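PDB 3V68: putative uncharacterized protein from Pyrococcus furiosus, which is a DUF2666-family protein of uncertain cellular role that probably binds double-stranded DNA. Local coordinates for residues A[30-42]-A[114-126]. Numbering follows the deposited sequence. Where two conformers were deposited one is given.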
loop_
_atom_site.group_PDB
_atom_site.type_symbol
_atom_site.label_atom_id
_atom_site.label_comp_id
_atom_site.label_asym_id
_atom_site.label_seq_id
_atom_site.Cartn_x
_atom_site.Cartn_y
_atom_site.Cartn_z
ATOM N N ALA A 30 8.262 2.942 14.237
ATOM C CA ALA A 30 7.318 2.007 13.624
ATOM C C ALA A 30 5.919 2.612 13.492
ATOM O O ALA A 30 5.252 2.403 12.480
ATOM C CB ALA A 30 7.276 0.689 14.395
ATOM N N MET A 31 5.491 3.368 14.500
ATOM C CA MET A 31 4.182 4.018 14.458
ATOM C C MET A 31 4.127 5.133 13.414
ATOM O O MET A 31 3.111 5.302 12.739
ATOM C CB MET A 31 3.782 4.528 15.844
ATOM C CG MET A 31 3.424 3.409 16.812
ATOM S SD MET A 31 2.104 2.348 16.190
ATOM C CE MET A 31 0.722 3.490 16.230
ATOM N N PHE A 32 5.225 5.875 13.277
ATOM C CA PHE A 32 5.349 6.896 12.235
ATOM C C PHE A 32 5.250 6.267 10.843
ATOM O O PHE A 32 4.465 6.727 10.002
ATOM C CB PHE A 32 6.673 7.657 12.377
ATOM C CG PHE A 32 7.007 8.526 11.188
ATOM C CD1 PHE A 32 6.436 9.787 11.046
ATOM C CD2 PHE A 32 7.887 8.076 10.207
ATOM C CE1 PHE A 32 6.749 10.592 9.942
ATOM C CE2 PHE A 32 8.199 8.874 9.100
ATOM C CZ PHE A 32 7.634 10.131 8.973
ATOM N N LEU A 33 6.021 5.206 10.612
ATOM C CA LEU A 33 6.018 4.553 9.306
ATOM C C LEU A 33 4.671 3.908 8.994
ATOM O O LEU A 33 4.235 3.899 7.841
ATOM C CB LEU A 33 7.134 3.514 9.214
ATOM C CG LEU A 33 8.577 4.029 9.236
ATOM C CD1 LEU A 33 9.527 2.846 9.357
ATOM C CD2 LEU A 33 8.888 4.877 8.008
ATOM N N SER A 34 4.022 3.383 10.034
ATOM C CA SER A 34 2.678 2.820 9.935
ATOM C C SER A 34 1.695 3.879 9.455
ATOM O O SER A 34 0.938 3.657 8.510
ATOM C CB SER A 34 2.227 2.288 11.298
ATOM O OG SER A 34 2.937 1.116 11.651
ATOM N N ARG A 35 1.723 5.036 10.109
ATOM C CA ARG A 35 0.860 6.151 9.739
ATOM C C ARG A 35 1.165 6.698 8.341
ATOM O O ARG A 35 0.244 7.009 7.581
ATOM C CB ARG A 35 0.898 7.227 10.824
ATOM C CG ARG A 35 0.142 6.778 12.076
ATOM C CD ARG A 35 0.411 7.666 13.289
ATOM N NE ARG A 35 0.146 9.089 13.061
ATOM C CZ ARG A 35 -1.067 9.641 13.007
ATOM N NH1 ARG A 35 -2.158 8.898 13.149
ATOM N NH2 ARG A 35 -1.186 10.947 12.817
ATOM N N VAL A 36 2.445 6.773 7.982
ATOM C CA VAL A 36 2.816 7.174 6.626
ATOM C C VAL A 36 2.243 6.197 5.597
ATOM O O VAL A 36 1.625 6.619 4.617
ATOM C CB VAL A 36 4.348 7.311 6.480
ATOM C CG1 VAL A 36 4.751 7.434 5.019
ATOM C CG2 VAL A 36 4.851 8.515 7.272
ATOM N N SER A 37 2.432 4.900 5.836
ATOM C CA SER A 37 1.901 3.864 4.945
ATOM C C SER A 37 0.388 4.008 4.773
ATOM O O SER A 37 -0.117 4.022 3.650
ATOM C CB SER A 37 2.246 2.469 5.476
ATOM O OG SER A 37 1.539 1.464 4.763
ATOM N N ASN A 38 -0.335 4.135 5.882
ATOM C CA ASN A 38 -1.792 4.272 5.828
ATOM C C ASN A 38 -2.212 5.520 5.050
ATOM O O ASN A 38 -3.152 5.481 4.246
ATOM C CB ASN A 38 -2.378 4.336 7.243
ATOM C CG ASN A 38 -2.177 3.049 8.031
ATOM O OD1 ASN A 38 -1.927 1.980 7.468
ATOM N ND2 ASN A 38 -2.287 3.151 9.353
ATOM N N THR A 39 -1.487 6.609 5.280
ATOM C CA THR A 39 -1.791 7.908 4.677
ATOM C C THR A 39 -1.554 7.910 3.172
ATOM O O THR A 39 -2.448 8.269 2.403
ATOM C CB THR A 39 -0.987 9.029 5.354
ATOM O OG1 THR A 39 -1.246 8.995 6.762
ATOM C CG2 THR A 39 -1.388 10.406 4.809
ATOM N N VAL A 40 -0.358 7.513 2.747
ATOM C CA VAL A 40 -0.050 7.553 1.319
ATOM C C VAL A 40 -0.886 6.546 0.532
ATOM O O VAL A 40 -1.311 6.829 -0.591
ATOM C CB VAL A 40 1.463 7.435 1.012
ATOM C CG1 VAL A 40 2.231 8.537 1.728
ATOM C CG2 VAL A 40 2.018 6.060 1.384
ATOM N N SER A 41 -1.152 5.387 1.130
ATOM C CA SER A 41 -1.962 4.365 0.462
ATOM C C SER A 41 -3.385 4.855 0.222
ATOM O O SER A 41 -3.976 4.563 -0.815
ATOM C CB SER A 41 -1.978 3.073 1.267
ATOM O OG SER A 41 -0.692 2.481 1.293
ATOM N N SER A 42 -3.914 5.619 1.174
ATOM C CA SER A 42 -5.273 6.156 1.066
ATOM C C SER A 42 -5.399 7.203 -0.043
ATOM O O SER A 42 -6.481 7.398 -0.599
ATOM C CB SER A 42 -5.728 6.752 2.404
ATOM O OG SER A 42 -5.161 8.029 2.637
ATOM N N LEU A 114 -9.448 -7.652 7.364
ATOM C CA LEU A 114 -8.106 -8.123 7.715
ATOM C C LEU A 114 -7.232 -6.965 8.195
ATOM O O LEU A 114 -7.524 -5.807 7.889
ATOM C CB LEU A 114 -7.452 -8.786 6.498
ATOM C CG LEU A 114 -7.952 -10.151 6.023
ATOM C CD1 LEU A 114 -7.431 -10.422 4.630
ATOM C CD2 LEU A 114 -7.522 -11.259 6.979
ATOM N N PRO A 115 -6.152 -7.266 8.947
ATOM C CA PRO A 115 -5.226 -6.203 9.330
ATOM C C PRO A 115 -4.339 -5.797 8.145
ATOM O O PRO A 115 -3.187 -6.231 8.028
ATOM C CB PRO A 115 -4.415 -6.835 10.466
ATOM C CG PRO A 115 -4.426 -8.293 10.157
ATOM C CD PRO A 115 -5.766 -8.567 9.530
ATOM N N ILE A 116 -4.912 -4.976 7.271
ATOM C CA ILE A 116 -4.255 -4.509 6.055
ATOM C C ILE A 116 -3.507 -3.206 6.337
ATOM O O ILE A 116 -2.298 -3.102 6.102
ATOM C CB ILE A 116 -5.292 -4.296 4.915
ATOM C CG1 ILE A 116 -6.023 -5.607 4.565
ATOM C CG2 ILE A 116 -4.636 -3.663 3.688
ATOM C CD1 ILE A 116 -5.107 -6.806 4.270
ATOM N N GLU A 117 -4.235 -2.213 6.839
ATOM C CA GLU A 117 -3.607 -1.005 7.345
ATOM C C GLU A 117 -2.805 -1.352 8.592
ATOM O O GLU A 117 -3.164 -2.256 9.346
ATOM C CB GLU A 117 -4.656 0.064 7.664
ATOM C CG GLU A 117 -5.365 0.590 6.418
ATOM C CD GLU A 117 -6.313 1.739 6.707
ATOM O OE1 GLU A 117 -7.204 1.593 7.575
ATOM O OE2 GLU A 117 -6.178 2.792 6.054
ATOM N N PHE A 118 -1.705 -0.642 8.783
ATOM C CA PHE A 118 -0.919 -0.755 10.001
ATOM C C PHE A 118 -1.583 0.008 11.143
ATOM O O PHE A 118 -2.488 0.803 10.904
ATOM C CB PHE A 118 0.501 -0.252 9.739
ATOM C CG PHE A 118 1.307 -1.178 8.887
ATOM C CD1 PHE A 118 2.127 -2.138 9.472
ATOM C CD2 PHE A 118 1.233 -1.112 7.496
ATOM C CE1 PHE A 118 2.873 -3.021 8.684
ATOM C CE2 PHE A 118 1.977 -1.992 6.706
ATOM C CZ PHE A 118 2.791 -2.942 7.304
ATOM N N PRO A 119 -1.153 -0.246 12.391
ATOM C CA PRO A 119 -1.742 0.459 13.525
ATOM C C PRO A 119 -1.602 1.970 13.400
ATOM O O PRO A 119 -0.668 2.456 12.762
ATOM C CB PRO A 119 -0.902 -0.031 14.709
ATOM C CG PRO A 119 -0.415 -1.360 14.284
ATOM C CD PRO A 119 -0.125 -1.208 12.828
ATOM N N GLY A 120 -2.550 2.702 13.973
ATOM C CA GLY A 120 -2.367 4.140 14.194
ATOM C C GLY A 120 -3.133 5.089 13.298
ATOM O O GLY A 120 -3.088 6.303 13.508
ATOM N N GLY A 121 -3.837 4.555 12.306
ATOM C CA GLY A 121 -4.631 5.387 11.408
ATOM C C GLY A 121 -3.797 6.286 10.519
ATOM O O GLY A 121 -2.646 5.966 10.198
ATOM N N LYS A 122 -4.368 7.424 10.139
ATOM C CA LYS A 122 -3.753 8.295 9.146
ATOM C C LYS A 122 -3.322 9.637 9.721
ATOM O O LYS A 122 -3.819 10.076 10.764
ATOM C CB LYS A 122 -4.708 8.511 7.964
ATOM C CG LYS A 122 -5.110 7.216 7.263
ATOM C CD LYS A 122 -6.095 7.468 6.123
ATOM C CE LYS A 122 -7.462 7.939 6.616
ATOM N NZ LYS A 122 -8.265 6.855 7.250
ATOM N N ILE A 123 -2.387 10.274 9.025
ATOM C CA ILE A 123 -1.927 11.614 9.357
ATOM C C ILE A 123 -2.937 12.617 8.805
ATOM O O ILE A 123 -3.108 12.735 7.593
ATOM C CB ILE A 123 -0.517 11.877 8.782
ATOM C CG1 ILE A 123 0.462 10.786 9.232
ATOM C CG2 ILE A 123 -0.025 13.267 9.197
ATOM C CD1 ILE A 123 1.778 10.771 8.478
ATOM N N GLU A 124 -3.603 13.338 9.705
ATOM C CA GLU A 124 -4.693 14.242 9.322
ATOM C C GLU A 124 -4.380 15.710 9.575
ATOM O O GLU A 124 -5.060 16.596 9.048
ATOM C CB GLU A 124 -5.987 13.858 10.050
ATOM C CG GLU A 124 -6.504 12.457 9.736
ATOM C CD GLU A 124 -7.150 12.341 8.360
ATOM O OE1 GLU A 124 -7.335 13.371 7.677
ATOM O OE2 GLU A 124 -7.479 11.204 7.963
ATOM N N GLY A 125 -3.360 15.965 10.388
ATOM C CA GLY A 125 -3.010 17.328 10.763
ATOM C C GLY A 125 -1.588 17.704 10.409
ATOM O O GLY A 125 -0.862 16.930 9.777
ATOM N N LEU A 126 -1.204 18.904 10.825
ATOM C CA LEU A 126 0.133 19.433 10.595
ATOM C C LEU A 126 0.901 19.533 11.909
ATOM O O LEU A 126 0.919 20.590 12.544
ATOM C CB LEU A 126 0.040 20.814 9.940
ATOM C CG LEU A 126 -0.187 20.904 8.435
ATOM C CD1 LEU A 126 -0.647 22.308 8.075
ATOM C CD2 LEU A 126 1.082 20.542 7.673
HETATM O O HOH W 1 -4.664 3.062 3.740
#
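The Arg-35 guanidinium has Ile-123 N above one face, toward the rim, and Gly-120 at its edge, where NH1 donates to Gly-120 O (2.8 Å), nearly in the guanidinium plane. The Phe-118 ring turns an edge to Asn-38 OD1, and Ser-34 OG sits 3.4 Å from Phe-118 CB. With CG anti to its carbonyl carbon (chi1 -65°), Asn-38 lays its amide across the loop: OD1 takes Phe-118 N on an in-plane lone pair (2.9 Å), while ND2 gives both hydrogens, to Phe-118 O (2.8 Å) and Gly-121 O (3.0 Å), fixing the amide's rotation. An alanine here is likely to leave Phe-118 N and these two carbonyls without their mate and let residues 118-121 shift. One helical turn from Arg-35, Thr-39 OG1 accepts an almost straight bond from Ile-123 N (2.8 Å, 179°) and itself donates to Arg-35 O. At the backbone angles of Gly-120 a beta carbon would be jammed against Pro-119 O. The loop between helix 91-110 and strand 136-143 thus lies along helix 26-43: Phe-118 also touches Arg-223 and Arg-227 of helix 219-231, Ile-123 meets Val-17 of strand 15-20, and Arg-35 forms a salt bridge with Glu-19 of that strand.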